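Local coordinates for Cg9734-pa (Drosophila melanogaster, PDB 2BK9), which is a globin that binds a heme whose iron can take two axial histidines, and probably serves as an oxygen carrier, at residues F42-V47 with S53-F58. The protein carries 1 engineered substitution. Residues are numbered along the deposited sequence; the frame is centred on the assembly and turned at random.
With HEM (protoporphyrin IX containing Fe), chain B.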
ATOM      1  N   PHE A  42     -14.207   3.060   8.063  1.00  7.25           N
ATOM      2  CA  PHE A  42     -13.378   3.359   9.236  1.00  7.50           C
ATOM      3  C   PHE A  42     -14.175   4.099  10.302  1.00  8.33           C
ATOM      4  O   PHE A  42     -15.081   4.862  10.007  1.00  8.97           O
ATOM      5  CB  PHE A  42     -12.201   4.232   8.843  1.00  7.59           C
ATOM      6  CG  PHE A  42     -11.153   3.540   8.052  1.00  7.30           C
ATOM      7  CD1 PHE A  42     -10.174   2.809   8.716  1.00  8.18           C
ATOM      8  CD2 PHE A  42     -11.147   3.601   6.652  1.00  7.43           C
ATOM      9  CE1 PHE A  42      -9.155   2.210   8.025  1.00 10.02           C
ATOM     10  CE2 PHE A  42     -10.081   2.963   5.968  1.00  9.36           C
ATOM     11  CZ  PHE A  42      -9.099   2.313   6.687  1.00  8.84           C
ATOM     12  N   PRO A  43     -13.738   4.019  11.555  1.00  9.44           N
ATOM     13  CA  PRO A  43     -14.427   4.741  12.628  1.00 10.68           C
ATOM     14  C   PRO A  43     -14.344   6.251  12.544  1.00  9.84           C
ATOM     15  O   PRO A  43     -15.179   6.969  13.074  1.00 11.35           O
ATOM     16  CB  PRO A  43     -13.731   4.231  13.888  1.00 11.86           C
ATOM     17  CG  PRO A  43     -12.476   3.567  13.438  1.00 13.24           C
ATOM     18  CD  PRO A  43     -12.700   3.109  12.066  1.00 10.20           C
ATOM     19  N   PHE A  44     -13.347   6.727  11.816  1.00  9.09           N
ATOM     20  CA  PHE A  44     -13.139   8.131  11.561  1.00  8.86           C
ATOM     21  C   PHE A  44     -13.879   8.629  10.327  1.00  8.32           C
ATOM     22  O   PHE A  44     -13.563   9.702   9.812  1.00  8.13           O
ATOM     23  CB  PHE A  44     -11.652   8.468  11.504  1.00  8.74           C
ATOM     24  CG  PHE A  44     -10.825   7.636  10.520  1.00  7.94           C
ATOM     25  CD1 PHE A  44     -10.850   7.898   9.177  1.00  7.95           C
ATOM     26  CD2 PHE A  44     -10.034   6.584  10.962  1.00  9.09           C
ATOM     27  CE1 PHE A  44     -10.106   7.149   8.313  1.00  7.76           C
ATOM     28  CE2 PHE A  44      -9.294   5.825  10.109  1.00  8.83           C
ATOM     29  CZ  PHE A  44      -9.308   6.142   8.772  1.00  8.21           C
ATOM     30  N   ARG A  45     -14.901   7.886   9.889  1.00  8.30           N
ATOM     31  CA  ARG A  45     -15.656   8.241   8.710  1.00  9.07           C
ATOM     32  C   ARG A  45     -16.164   9.656   8.641  1.00  8.95           C
ATOM     33  O   ARG A  45     -16.289  10.177   7.529  1.00 10.95           O
ATOM     34  CB  ARG A  45     -16.821   7.249   8.522  1.00  9.47           C
ATOM     35  CG  ARG A  45     -17.755   7.147   9.701  1.00 11.75           C
ATOM     36  CD  ARG A  45     -18.837   6.118   9.560  1.00 13.44           C
ATOM     37  NE  ARG A  45     -18.321   4.753   9.434  1.00 13.19           N
ATOM     38  CZ  ARG A  45     -18.016   3.941  10.433  1.00 15.10           C
ATOM     39  NH1 ARG A  45     -18.094   4.319  11.710  1.00 17.16           N
ATOM     40  NH2 ARG A  45     -17.544   2.740  10.162  1.00 15.40           N
ATOM     41  N   ASP A  46     -16.497  10.253   9.781  1.00  9.73           N
ATOM     42  CA  ASP A  46     -17.043  11.608   9.791  1.00 10.33           C
ATOM     43  C   ASP A  46     -16.046  12.703  10.145  1.00 10.63           C
ATOM     44  O   ASP A  46     -16.452  13.837  10.360  1.00 13.61           O
ATOM     45  CB  ASP A  46     -18.280  11.674  10.731  1.00 11.96           C
ATOM     46  CG  ASP A  46     -19.420  10.806  10.256  1.00 14.94           C
ATOM     47  OD1 ASP A  46     -19.592  10.619   9.038  1.00 18.14           O
ATOM     48  OD2 ASP A  46     -20.189  10.278  11.051  1.00 20.29           O
ATOM     49  N   VAL A  47     -14.770  12.386  10.217  1.00  9.17           N
ATOM     50  CA  VAL A  47     -13.754  13.392  10.478  1.00  8.72           C
ATOM     51  C   VAL A  47     -13.567  14.196   9.208  1.00  9.67           C
ATOM     52  O   VAL A  47     -13.390  13.609   8.124  1.00 10.51           O
ATOM     53  CB  VAL A  47     -12.471  12.705  10.888  1.00  8.30           C
ATOM     54  CG1 VAL A  47     -11.290  13.742  11.023  1.00  9.21           C
ATOM     55  CG2 VAL A  47     -12.663  11.955  12.194  1.00  8.82           C
ATOM     56  N   SER A  53      -5.542  13.604   9.236  1.00  6.01           N
ATOM     57  CA  SER A  53      -4.206  13.226   9.673  1.00  6.81           C
ATOM     58  C   SER A  53      -3.995  13.435  11.162  1.00  6.63           C
ATOM     59  O   SER A  53      -3.028  12.902  11.710  1.00  7.82           O
ATOM     60  CB  SER A  53      -3.147  13.986   8.880  1.00  7.13           C
ATOM     61  OG  SER A  53      -3.282  15.375   9.067  1.00  8.11           O
ATOM     62  N   GLY A  54      -4.895  14.185  11.825  1.00  5.91           N
ATOM     63  CA  GLY A  54      -4.836  14.303  13.262  1.00  6.91           C
ATOM     64  C   GLY A  54      -5.493  13.186  14.009  1.00  6.08           C
ATOM     65  O   GLY A  54      -5.398  13.148  15.240  1.00  7.44           O
ATOM     66  N   ASN A  55      -6.146  12.283  13.330  1.00  5.65           N
ATOM     67  CA  ASN A  55      -6.899  11.231  13.999  1.00  4.97           C
ATOM     68  C   ASN A  55      -5.977  10.035  14.227  1.00  5.39           C
ATOM     69  O   ASN A  55      -5.278   9.581  13.332  1.00  5.73           O
ATOM     70  CB  ASN A  55      -8.101  10.853  13.136  1.00  5.15           C
ATOM     71  CG  ASN A  55      -8.886   9.711  13.692  1.00  6.05           C
ATOM     72  OD1 ASN A  55      -8.523   8.551  13.462  1.00  6.58           O
ATOM     73  ND2 ASN A  55      -9.925  10.011  14.457  1.00  6.46           N
ATOM     74  N   ALA A  56      -5.997   9.521  15.442  1.00  5.90           N
ATOM     75  CA  ALA A  56      -5.078   8.459  15.817  1.00  6.56           C
ATOM     76  C   ALA A  56      -5.281   7.154  15.040  1.00  6.59           C
ATOM     77  O   ALA A  56      -4.314   6.484  14.686  1.00  6.50           O
ATOM     78  CB  ALA A  56      -5.153   8.218  17.320  1.00  7.19           C
ATOM     79  N   ARG A  57      -6.527   6.820  14.761  1.00  6.13           N
ATOM     80  CA  ARG A  57      -6.781   5.626  14.006  1.00  6.43           C
ATOM     81  C   ARG A  57      -6.409   5.794  12.543  1.00  5.85           C
ATOM     82  O   ARG A  57      -5.946   4.852  11.913  1.00  5.95           O
ATOM     83  CB  ARG A  57      -8.218   5.181  14.229  1.00  7.79           C
ATOM     84  CG  ARG A  57      -8.398   4.594  15.615  1.00 11.43           C
ATOM     85  CD  ARG A  57      -9.792   4.075  15.880  1.00 13.56           C
ATOM     86  NE  ARG A  57      -9.814   3.289  17.119  1.00 18.68           N
ATOM     87  CZ  ARG A  57      -9.710   3.779  18.347  1.00 21.42           C
ATOM     88  NH1 ARG A  57      -9.650   5.074  18.560  1.00 24.60           N
ATOM     89  NH2 ARG A  57      -9.698   2.957  19.410  1.00 22.94           N
ATOM     90  N   PHE A  58      -6.630   6.976  11.975  1.00  5.44           N
ATOM     91  CA  PHE A  58      -6.108   7.248  10.665  1.00  5.24           C
ATOM     92  C   PHE A  58      -4.608   7.053  10.640  1.00  5.31           C
ATOM     93  O   PHE A  58      -4.056   6.397   9.760  1.00  5.88           O
ATOM     94  CB  PHE A  58      -6.485   8.665  10.259  1.00  5.32           C
ATOM     95  CG  PHE A  58      -5.861   9.126   8.972  1.00  4.41           C
ATOM     96  CD1 PHE A  58      -6.554   9.111   7.777  1.00  5.51           C
ATOM     97  CD2 PHE A  58      -4.577   9.619   8.960  1.00  5.28           C
ATOM     98  CE1 PHE A  58      -5.955   9.542   6.621  1.00  6.29           C
ATOM     99  CE2 PHE A  58      -3.980  10.034   7.788  1.00  5.95           C
ATOM    100  CZ  PHE A  58      -4.703  10.030   6.612  1.00  5.52           C
TER
HETATM  101  CHA HEM B1154      -7.152  -2.524   8.952  1.00  7.27           C
HETATM  102  CHB HEM B1154      -3.143  -2.861   6.318  1.00  6.82           C
HETATM  103  CHC HEM B1154      -5.626  -1.361   2.539  1.00  6.37           C
HETATM  104  CHD HEM B1154      -9.480  -0.591   5.240  1.00  5.75           C
HETATM  105  C1A HEM B1154      -5.878  -2.806   8.535  1.00  7.00           C
HETATM  106  C2A HEM B1154      -4.870  -3.510   9.329  1.00  8.47           C
HETATM  107  C3A HEM B1154      -3.738  -3.633   8.599  1.00  7.51           C
HETATM  108  C4A HEM B1154      -4.017  -2.970   7.357  1.00  6.82           C
HETATM  109  CMA HEM B1154      -2.379  -4.284   8.921  1.00  8.52           C
HETATM  110  CAA HEM B1154      -5.121  -4.022  10.752  1.00  9.39           C
HETATM  111  CBA HEM B1154      -5.948  -5.307  10.728  1.00  9.16           C
HETATM  112  CGA HEM B1154      -6.249  -5.653  12.162  1.00 11.81           C
HETATM  113  O1A HEM B1154      -7.182  -5.044  12.766  1.00 14.89           O
HETATM  114  O2A HEM B1154      -5.570  -6.541  12.703  1.00 13.82           O
HETATM  115  C1B HEM B1154      -3.448  -2.424   5.050  1.00  6.44           C
HETATM  116  C2B HEM B1154      -2.544  -2.495   3.937  1.00  6.29           C
HETATM  117  C3B HEM B1154      -3.249  -2.072   2.870  1.00  6.01           C
HETATM  118  C4B HEM B1154      -4.590  -1.797   3.290  1.00  5.12           C
HETATM  119  CMB HEM B1154      -1.112  -2.941   4.026  1.00  7.17           C
HETATM  120  CAB HEM B1154      -2.827  -2.015   1.453  1.00  7.68           C
HETATM  121  CBB HEM B1154      -1.606  -1.756   1.022  1.00  9.81           C
HETATM  122  C1C HEM B1154      -6.890  -1.025   2.913  1.00  5.89           C
HETATM  123  C2C HEM B1154      -7.965  -0.549   2.049  1.00  5.96           C
HETATM  124  C3C HEM B1154      -9.024  -0.271   2.808  1.00  6.21           C
HETATM  125  C4C HEM B1154      -8.662  -0.606   4.161  1.00  5.69           C
HETATM  126  CMC HEM B1154      -7.845  -0.426   0.531  1.00  7.09           C
HETATM  127  CAC HEM B1154     -10.332   0.272   2.296  1.00  6.24           C
HETATM  128  CBC HEM B1154     -11.196   1.024   2.945  1.00  8.10           C
HETATM  129  C1D HEM B1154      -9.200  -1.023   6.494  1.00  5.69           C
HETATM  130  C2D HEM B1154     -10.119  -1.083   7.550  1.00  6.60           C
HETATM  131  C3D HEM B1154      -9.436  -1.643   8.665  1.00  7.40           C
HETATM  132  C4D HEM B1154      -8.109  -1.920   8.185  1.00  6.73           C
HETATM  133  CMD HEM B1154     -11.552  -0.583   7.523  1.00  7.20           C
HETATM  134  CAD HEM B1154     -10.031  -1.899  10.025  1.00  7.90           C
HETATM  135  CBD HEM B1154     -10.009  -0.674  10.883  1.00  8.24           C
HETATM  136  CGD HEM B1154     -10.616  -0.876  12.236  1.00 10.39           C
HETATM  137  O1D HEM B1154     -10.795   0.120  12.976  1.00 12.81           O
HETATM  138  O2D HEM B1154     -10.925  -2.042  12.596  1.00 11.50           O
HETATM  139  NA  HEM B1154      -5.340  -2.518   7.325  1.00  6.20           N
HETATM  140  NB  HEM B1154      -4.714  -1.987   4.641  1.00  5.44           N
HETATM  141  NC  HEM B1154      -7.349  -1.054   4.205  1.00  5.70           N
HETATM  142  ND  HEM B1154      -7.988  -1.546   6.887  1.00  6.51           N
HETATM  143 FE   HEM B1154      -6.340  -1.754   5.794  1.00  5.51          FE
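Phe44 and Phe58 meet edge-to-face at the first turn of helix 56-75, the Phe58 edge turned to the Phe44 face with the planes at 70°. The ring centroids of Phe44 and Phe58 are 5.8 Å apart. Over the same face stands Phe58 CB, 4.0 Å from the Phe44 centroid, a CH-pi contact. Phe42 CB sits over the opposite face, so the ring is held between two phenylalanines. With chi1 at 176°, the Asn55 side chain swings its amide out from the helix start to the Phe44 ring, Asn55 OD1 lying 3.5 Å from Phe44 CD2. Asn55 is the N-cap residue of the helix: Phe58 N donates to Asn55 OD1 at 2.9 Å, on a lone pair in the carbonyl plane. Asn55 ND2 lies toward Val47 CG2, and at the solvent edge Pro43 CG meets Arg57 CD at 3.7 Å, the two side chains crossing nearly at right angles. The Phe42 ring has Phe44 CZ offset over one face and the heme methyl CMD over the centre of the other. Phe42 CZ reaches heme CHD at 3.3 Å. An alanine in place of Phe42 would probably leave a gap between Phe44 and the heme, and His61 without its edge-to-face ring partner. Chemically, this is mostly apolar and aromatic packing with one polar capping bond, setting the loop of heme-contacting Phe42 and Pro43 against the start of the helix that carries the axial ligand His61.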